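PDB 5DK5: 3'-5' exonuclease crn-4 from Caenorhabditis elegans, which degrades RNA and DNA from the 3' end as a DEDDh-family, metal-dependent exonuclease and takes part in apoptotic DNA degradation. Local coordinates for residues G186-D190 and A191-C195; L74-N77 and C78-T82; V47-V51 and P52-I56. All coordinates share one frame; numbering follows the deposited sequence.

Contact 1: G186-D190 and A191-C195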
loop_
_atom_site.group_PDB
_atom_site.type_symbol
_atom_site.label_atom_id
_atom_site.label_comp_id
_atom_site.label_asym_id
_atom_site.label_seq_id
_atom_site.Cartn_x
_atom_site.Cartn_y
_atom_site.Cartn_z
ATOM N N GLY B 186 -11.691 -12.525 -22.454
ATOM C CA GLY B 186 -11.972 -11.713 -21.284
ATOM C C GLY B 186 -13.208 -12.170 -20.531
ATOM O O GLY B 186 -14.292 -11.616 -20.714
ATOM N N ARG B 187 -13.043 -13.185 -19.684
ATOM C CA ARG B 187 -14.131 -13.677 -18.840
ATOM C C ARG B 187 -13.960 -13.182 -17.408
ATOM O O ARG B 187 -14.709 -12.325 -16.938
ATOM C CB ARG B 187 -14.189 -15.210 -18.851
ATOM C CG ARG B 187 -14.121 -15.850 -20.233
ATOM C CD ARG B 187 -12.862 -16.692 -20.430
ATOM N NE ARG B 187 -13.160 -18.033 -20.930
ATOM C CZ ARG B 187 -13.488 -19.070 -20.163
ATOM N NH1 ARG B 187 -13.572 -18.935 -18.845
ATOM N NH2 ARG B 187 -13.736 -20.249 -20.716
ATOM N N ALA B 188 -12.960 -13.729 -16.722
ATOM C CA ALA B 188 -12.720 -13.423 -15.317
ATOM C C ALA B 188 -12.066 -12.057 -15.142
ATOM O O ALA B 188 -12.085 -11.490 -14.050
ATOM C CB ALA B 188 -11.853 -14.506 -14.691
ATOM N N HIS B 189 -11.494 -11.536 -16.224
ATOM C CA HIS B 189 -10.768 -10.269 -16.192
ATOM C C HIS B 189 -9.681 -10.268 -15.116
ATOM O O HIS B 189 -9.543 -9.305 -14.359
ATOM C CB HIS B 189 -11.738 -9.103 -15.966
ATOM C CG HIS B 189 -12.707 -8.898 -17.087
ATOM N ND1 HIS B 189 -12.310 -8.521 -18.355
ATOM C CD2 HIS B 189 -14.057 -9.008 -17.136
ATOM C CE1 HIS B 189 -13.371 -8.413 -19.131
ATOM N NE2 HIS B 189 -14.443 -8.702 -18.419
ATOM N N ASP B 190 -8.913 -11.353 -15.054
ATOM C CA ASP B 190 -7.831 -11.471 -14.083
ATOM C C ASP B 190 -6.688 -12.331 -14.639
ATOM O O ASP B 190 -6.520 -12.438 -15.855
ATOM C CB ASP B 190 -8.370 -12.046 -12.765
ATOM C CG ASP B 190 -8.984 -13.428 -12.926
ATOM O OD1 ASP B 190 -8.827 -14.049 -13.999
ATOM O OD2 ASP B 190 -9.628 -13.898 -11.963
ATOM N N ALA B 191 -5.909 -12.936 -13.747
ATOM C CA ALA B 191 -4.743 -13.726 -14.131
ATOM C C ALA B 191 -5.096 -14.879 -15.064
ATOM O O ALA B 191 -4.359 -15.169 -16.005
ATOM C CB ALA B 191 -4.055 -14.263 -12.892
ATOM N N MET B 192 -6.218 -15.538 -14.797
ATOM C CA MET B 192 -6.596 -16.721 -15.560
ATOM C C MET B 192 -6.915 -16.351 -17.006
ATOM O O MET B 192 -6.710 -17.153 -17.915
ATOM C CB MET B 192 -7.792 -17.422 -14.908
ATOM C CG MET B 192 -8.222 -18.710 -15.600
ATOM S SD MET B 192 -6.886 -19.905 -15.832
ATOM C CE MET B 192 -6.458 -20.288 -14.135
ATOM N N ASP B 193 -7.406 -15.133 -17.219
ATOM C CA ASP B 193 -7.676 -14.654 -18.571
ATOM C C ASP B 193 -6.377 -14.533 -19.360
ATOM O O ASP B 193 -6.326 -14.882 -20.540
ATOM C CB ASP B 193 -8.400 -13.307 -18.539
ATOM C CG ASP B 193 -9.863 -13.443 -18.173
ATOM O OD1 ASP B 193 -10.259 -14.513 -17.665
ATOM O OD2 ASP B 193 -10.619 -12.472 -18.389
ATOM N N ASP B 194 -5.332 -14.042 -18.703
ATOM C CA ASP B 194 -4.015 -13.959 -19.324
ATOM C C ASP B 194 -3.532 -15.353 -19.700
ATOM O O ASP B 194 -3.020 -15.567 -20.796
ATOM C CB ASP B 194 -3.010 -13.284 -18.388
ATOM C CG ASP B 194 -3.313 -11.815 -18.166
ATOM O OD1 ASP B 194 -4.424 -11.375 -18.527
ATOM O OD2 ASP B 194 -2.442 -11.102 -17.627
ATOM N N CYS B 195 -3.707 -16.299 -18.781
ATOM C CA CYS B 195 -3.322 -17.685 -19.020
ATOM C C CYS B 195 -4.020 -18.248 -20.254
ATOM O O CYS B 195 -3.388 -18.881 -21.099
ATOM C CB CYS B 195 -3.650 -18.547 -17.800
ATOM S SG CYS B 195 -2.527 -18.329 -16.409
#

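Contact 2: L74-N77 and C78-T82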
loop_
_atom_site.group_PDB
_atom_site.type_symbol
_atom_site.label_atom_id
_atom_site.label_comp_id
_atom_site.label_asym_id
_atom_site.label_seq_id
_atom_site.Cartn_x
_atom_site.Cartn_y
_atom_site.Cartn_z
ATOM N N LEU B 74 -4.754 -3.320 -1.263
ATOM C CA LEU B 74 -4.528 -3.067 -2.680
ATOM C C LEU B 74 -4.854 -1.618 -3.020
ATOM O O LEU B 74 -5.899 -1.102 -2.627
ATOM C CB LEU B 74 -5.374 -4.004 -3.546
ATOM C CG LEU B 74 -5.171 -5.511 -3.375
ATOM C CD1 LEU B 74 -5.985 -6.254 -4.423
ATOM C CD2 LEU B 74 -3.699 -5.891 -3.469
ATOM N N THR B 75 -3.959 -0.965 -3.753
ATOM C CA THR B 75 -4.226 0.378 -4.242
ATOM C C THR B 75 -5.354 0.300 -5.258
ATOM O O THR B 75 -5.636 -0.768 -5.799
ATOM C CB THR B 75 -2.990 1.020 -4.891
ATOM O OG1 THR B 75 -2.653 0.313 -6.091
ATOM C CG2 THR B 75 -1.806 0.993 -3.936
ATOM N N LYS B 76 -6.004 1.429 -5.513
ATOM C CA LYS B 76 -7.130 1.455 -6.435
ATOM C C LYS B 76 -6.691 1.071 -7.845
ATOM O O LYS B 76 -7.397 0.343 -8.542
ATOM C CB LYS B 76 -7.780 2.841 -6.439
ATOM C CG LYS B 76 -8.993 2.970 -7.347
ATOM C CD LYS B 76 -10.133 2.057 -6.914
ATOM C CE LYS B 76 -11.304 2.134 -7.881
ATOM N NZ LYS B 76 -11.826 3.522 -8.028
ATOM N N ASN B 77 -5.525 1.556 -8.261
ATOM C CA ASN B 77 -5.025 1.272 -9.601
ATOM C C ASN B 77 -4.599 -0.189 -9.742
ATOM O O ASN B 77 -4.649 -0.754 -10.834
ATOM C CB ASN B 77 -3.864 2.209 -9.957
ATOM C CG ASN B 77 -2.686 2.077 -9.011
ATOM O OD1 ASN B 77 -1.760 1.306 -9.260
ATOM N ND2 ASN B 77 -2.705 2.846 -7.926
ATOM N N CYS B 78 -4.195 -0.805 -8.635
ATOM C CA CYS B 78 -3.873 -2.227 -8.638
ATOM C C CYS B 78 -5.136 -3.052 -8.861
ATOM O O CYS B 78 -5.145 -3.981 -9.668
ATOM C CB CYS B 78 -3.201 -2.637 -7.326
ATOM S SG CYS B 78 -2.958 -4.427 -7.152
ATOM N N VAL B 79 -6.200 -2.705 -8.144
ATOM C CA VAL B 79 -7.484 -3.381 -8.300
ATOM C C VAL B 79 -8.021 -3.235 -9.722
ATOM O O VAL B 79 -8.510 -4.198 -10.310
ATOM C CB VAL B 79 -8.529 -2.831 -7.306
ATOM C CG1 VAL B 79 -9.919 -3.391 -7.605
ATOM C CG2 VAL B 79 -8.123 -3.159 -5.880
ATOM N N ASP B 80 -7.937 -2.023 -10.263
ATOM C CA ASP B 80 -8.427 -1.748 -11.608
ATOM C C ASP B 80 -7.647 -2.533 -12.659
ATOM O O ASP B 80 -8.201 -2.932 -13.684
ATOM C CB ASP B 80 -8.342 -0.250 -11.916
ATOM C CG ASP B 80 -9.322 0.577 -11.099
ATOM O OD1 ASP B 80 -10.294 0.005 -10.561
ATOM O OD2 ASP B 80 -9.124 1.806 -11.003
ATOM N N PHE B 81 -6.363 -2.755 -12.400
ATOM C CA PHE B 81 -5.495 -3.429 -13.358
ATOM C C PHE B 81 -5.603 -4.951 -13.281
ATOM O O PHE B 81 -5.647 -5.627 -14.308
ATOM C CB PHE B 81 -4.042 -3.003 -13.140
ATOM C CG PHE B 81 -3.071 -3.694 -14.050
ATOM C CD1 PHE B 81 -3.001 -3.359 -15.392
ATOM C CD2 PHE B 81 -2.227 -4.678 -13.565
ATOM C CE1 PHE B 81 -2.108 -3.994 -16.235
ATOM C CE2 PHE B 81 -1.332 -5.317 -14.401
ATOM C CZ PHE B 81 -1.273 -4.975 -15.739
ATOM N N THR B 82 -5.637 -5.484 -12.063
ATOM C CA THR B 82 -5.650 -6.929 -11.855
ATOM C C THR B 82 -7.067 -7.502 -11.832
ATOM O O THR B 82 -7.267 -8.691 -12.087
ATOM C CB THR B 82 -4.957 -7.303 -10.537
ATOM O OG1 THR B 82 -5.702 -6.763 -9.439
ATOM C CG2 THR B 82 -3.529 -6.764 -10.505
#

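Contact 3: V47-V51 and P52-I56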
loop_
_atom_site.group_PDB
_atom_site.type_symbol
_atom_site.label_atom_id
_atom_site.label_comp_id
_atom_site.label_asym_id
_atom_site.label_seq_id
_atom_site.Cartn_x
_atom_site.Cartn_y
_atom_site.Cartn_z
ATOM N N VAL B 47 -2.566 -22.792 -16.381
ATOM C CA VAL B 47 -3.377 -23.678 -17.208
ATOM C C VAL B 47 -2.447 -24.582 -18.012
ATOM O O VAL B 47 -1.410 -24.141 -18.509
ATOM C CB VAL B 47 -4.314 -22.898 -18.159
ATOM C CG1 VAL B 47 -3.518 -22.062 -19.149
ATOM C CG2 VAL B 47 -5.245 -23.856 -18.894
ATOM N N ALA B 48 -2.823 -25.851 -18.127
ATOM C CA ALA B 48 -1.978 -26.842 -18.779
ATOM C C ALA B 48 -2.301 -26.957 -20.265
ATOM O O ALA B 48 -3.457 -26.843 -20.670
ATOM C CB ALA B 48 -2.137 -28.188 -18.099
ATOM N N TYR B 49 -1.265 -27.173 -21.070
ATOM C CA TYR B 49 -1.426 -27.417 -22.499
ATOM C C TYR B 49 -0.813 -28.757 -22.882
ATOM O O TYR B 49 0.363 -29.012 -22.623
ATOM C CB TYR B 49 -0.788 -26.295 -23.317
ATOM C CG TYR B 49 -0.794 -26.554 -24.805
ATOM C CD1 TYR B 49 -1.968 -26.463 -25.542
ATOM C CD2 TYR B 49 0.375 -26.885 -25.476
ATOM C CE1 TYR B 49 -1.978 -26.700 -26.903
ATOM C CE2 TYR B 49 0.374 -27.121 -26.837
ATOM C CZ TYR B 49 -0.804 -27.028 -27.545
ATOM O OH TYR B 49 -0.809 -27.261 -28.897
ATOM N N ASP B 50 -1.628 -29.610 -23.495
ATOM C CA ASP B 50 -1.190 -30.928 -23.938
ATOM C C ASP B 50 -0.557 -30.805 -25.321
ATOM O O ASP B 50 -1.251 -30.566 -26.310
ATOM C CB ASP B 50 -2.376 -31.898 -23.952
ATOM C CG ASP B 50 -1.964 -33.336 -24.229
ATOM O OD1 ASP B 50 -1.208 -33.578 -25.190
ATOM O OD2 ASP B 50 -2.407 -34.233 -23.481
ATOM N N VAL B 51 0.761 -30.967 -25.386
ATOM C CA VAL B 51 1.490 -30.724 -26.627
ATOM C C VAL B 51 1.222 -31.798 -27.686
ATOM O O VAL B 51 0.872 -31.461 -28.814
ATOM C CB VAL B 51 3.015 -30.612 -26.373
ATOM C CG1 VAL B 51 3.783 -30.512 -27.691
ATOM C CG2 VAL B 51 3.314 -29.414 -25.491
ATOM N N PRO B 52 1.385 -33.089 -27.339
ATOM C CA PRO B 52 1.135 -34.107 -28.368
ATOM C C PRO B 52 -0.288 -34.089 -28.923
ATOM O O PRO B 52 -0.473 -34.225 -30.132
ATOM C CB PRO B 52 1.397 -35.425 -27.632
ATOM C CG PRO B 52 2.280 -35.068 -26.509
ATOM C CD PRO B 52 1.871 -33.699 -26.087
ATOM N N ASN B 53 -1.274 -33.919 -28.046
ATOM C CA ASN B 53 -2.675 -33.960 -28.451
ATOM C C ASN B 53 -3.221 -32.590 -28.842
ATOM O O ASN B 53 -4.374 -32.476 -29.259
ATOM C CB ASN B 53 -3.525 -34.549 -27.326
ATOM C CG ASN B 53 -3.101 -35.956 -26.954
ATOM O OD1 ASN B 53 -2.421 -36.165 -25.950
ATOM N ND2 ASN B 53 -3.494 -36.928 -27.770
ATOM N N ASP B 54 -2.391 -31.560 -28.707
ATOM C CA ASP B 54 -2.772 -30.205 -29.095
ATOM C C ASP B 54 -4.086 -29.795 -28.432
ATOM O O ASP B 54 -5.060 -29.472 -29.113
ATOM C CB ASP B 54 -2.891 -30.106 -30.619
ATOM C CG ASP B 54 -3.097 -28.682 -31.100
ATOM O OD1 ASP B 54 -2.557 -27.754 -30.463
ATOM O OD2 ASP B 54 -3.803 -28.489 -32.113
ATOM N N LYS B 55 -4.110 -29.820 -27.103
ATOM C CA LYS B 55 -5.335 -29.552 -26.355
ATOM C C LYS B 55 -5.085 -28.669 -25.135
ATOM O O LYS B 55 -4.322 -29.029 -24.241
ATOM C CB LYS B 55 -5.979 -30.871 -25.915
ATOM C CG LYS B 55 -7.279 -30.715 -25.132
ATOM C CD LYS B 55 -8.342 -29.986 -25.939
ATOM C CE LYS B 55 -9.621 -29.816 -25.144
ATOM N NZ LYS B 55 -10.627 -29.021 -25.896
ATOM N N ILE B 56 -5.739 -27.512 -25.113
ATOM C CA ILE B 56 -5.728 -26.647 -23.940
ATOM C C ILE B 56 -6.637 -27.248 -22.876
ATOM O O ILE B 56 -7.854 -27.309 -23.050
ATOM C CB ILE B 56 -6.191 -25.215 -24.273
ATOM C CG1 ILE B 56 -5.274 -24.597 -25.333
ATOM C CG2 ILE B 56 -6.216 -24.348 -23.009
ATOM C CD1 ILE B 56 -5.711 -23.231 -25.820
#

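Contact 1: G186-D190 and A191-C195
Asp193 reaches back from the first turn of helix 191-207 to the loop that leads into it, and its carboxylate is taken up by successive backbone NH groups. Ala188 N donates to OD1 of Asp193 at 3.0 Å, on the syn lone pair. His189 N donates to Asp193 OD2 at 2.5 Å, a distance shorter than usual and so doubtful in its exact value, arriving from above the carboxylate plane, 58° out of it. Arg187 N also lies 2.8 Å from Asp193 OD2. With CG set anti to its own carbonyl carbon (chi1 -76°), Asp193 brings its acid group up to the NH groups of the loop, where the methyl CB of Ala188 packs 3.4 Å from OD1 of Asp193.

Asp190 is the N-cap. Its OD1 accepts weakly from Met192 N at 3.1 Å, and its carbonyl O takes two further weak bonds, from Asp193 N and, at 3.5 Å, from Asp194 N; Ala191 N goes instead, weakly, to Gln43 OE1. The other carboxylate oxygen of Asp190, OD2, is engaged weakly by Gln43 NE2. OD1 of Asp190 and OD1 of Asp193 stand 4.0 Å apart, and these like charges probably disfavour each other.

Asp194, a magnesium ligand, also hydrogen-bonds a bound MES through OD2. Ala191, Met192 and Cys195 lay the helix start on Ala45 of strand 41-50, while Ala191 and Cys195 also touch Asp25 of strand 20-28.

Contact 2: L74-N77 and C78-T82
An N-capped helix start, the first turn of helix 76-82, brings Leu74-Asn77 against Cys78-Thr82. Thr75 is the N-cap: OG1 accepts from Cys78 N at 3.2 Å, with an N-H...O angle of 144°. That oxygen sits between the backbone N and the carbonyl carbon (chi1 67°), which brings it within bonding distance of Cys78 N, and it is also hydrogen-bonded to Ser30 O. The carbonyl O of Thr75 receives Val79 N at 3.1 Å, and Lys76 O takes Asp80 N as the next helical bond. Replacing Thr75 by a valine would probably leave Cys78 N with no more than its weak bond to Thr75 O and deprive Ser30 O of its hydroxyl partner.

Leu74, just before the cap, folds under the turn. Its CB lies 3.7 Å from Val79 CG2, the two side chains crossing at about a right angle, and its CD2 meets Cys78 SG. On another side of the turn, Lys76 CE approaches Asp80 OD1 at 3.6 Å, whereas the amine NZ stays beyond salt-bridge range of that acid. Asn77 OD1 accepts from Ala32 N, and Lys76 N is hydrogen-bonded to Asp31 OD2 of the second subunit, so this helix start borders the dimer partner. The side chain of Phe81 comes within about 4 Å of the bound MES. At the far end, Thr82 OG1 donates to Cys78 O at 2.8 Å, from above the carbonyl plane, on the same oxygen that accepts Thr82 N.

Contact 3: V47-V51 and P52-I56
Tyr49 and Asp54, Asp50 and Lys55 meet across the turn of the antiparallel hairpin made by strands 41-50 and 55-65, which lies at one edge of the exonuclease sheet, strand 55-65 outermost within the chain. The turn closes with a G1 beta bulge: Asp54 and Lys55 both face Asp50, and Asp54 adopts the left-handed backbone conformation.

Asp50 and Lys55 form a hydrogen-bonded backbone pair, Asp50 N reaching Lys55 O at 2.9 Å and Lys55 N reaching Asp50 O at 3.1 Å; Tyr49 and Ile56 follow as a non-hydrogen-bonded pair. A weak bond from Asp54 N to Val51 O spans the turn.

A side chain also bonds to the backbone of the turn. Asp50, with CG anti to the backbone N (chi1 -173°), folds its carboxylate over the turn, where OD1 accepts from Asn53 N at 2.9 Å, a nearly straight bond met from above the carboxylate plane. The carboxylate thus ties the end of strand 41-50 to the backbone of the turn.

Apolar packing covers the face bearing Tyr49 and Ile56. Ile56 CG1 lies at the edge of the tyrosine ring, 3.8 Å from Tyr49 CD1, and farther along Val47 CG2 approaches Ile56 CG2 at 4.3 Å. Helix 191-207 closes over this face, with Cys195 on Val47, Ile206 on Tyr49 and Gln203 on Ile56. Strand 20-28 takes the other flank of strand 41-50, bonding Val47 to Ile23 and Tyr49 to Leu21.

At the turn end of this face the phenol finds its partner: Tyr49 OH donates to Asp54 OD1 at a modelled 2.4 Å, shorter than expected and doubtful in its exact value, with OD1 of Asp54 lying in the ring plane and the carboxylate turned 80° from the ring.

The three contacts follow one another in the exonuclease domain, 3 before 2 before 1, but contact 1 is the spatial hub. Its centre is 15 Å from that of contact 2 and 18 Å from that of contact 3, and it touches both: Asp190 CB lies 3.6 Å from Thr82 O, and Cys195 O lies 3.7 Å from Val47 CG1. Contacts 2 and 3 have centres 32 Å apart and nearest atoms about 15 Å apart. Contacts 1 and 2 border the metal site: Asp194 binds magnesium with Asp25 and Glu27, and the side chain of Phe81 comes about 4 Å from that of Glu27. In contact 3, the side chain of Val47 remains about 12 Å from the magnesium ion.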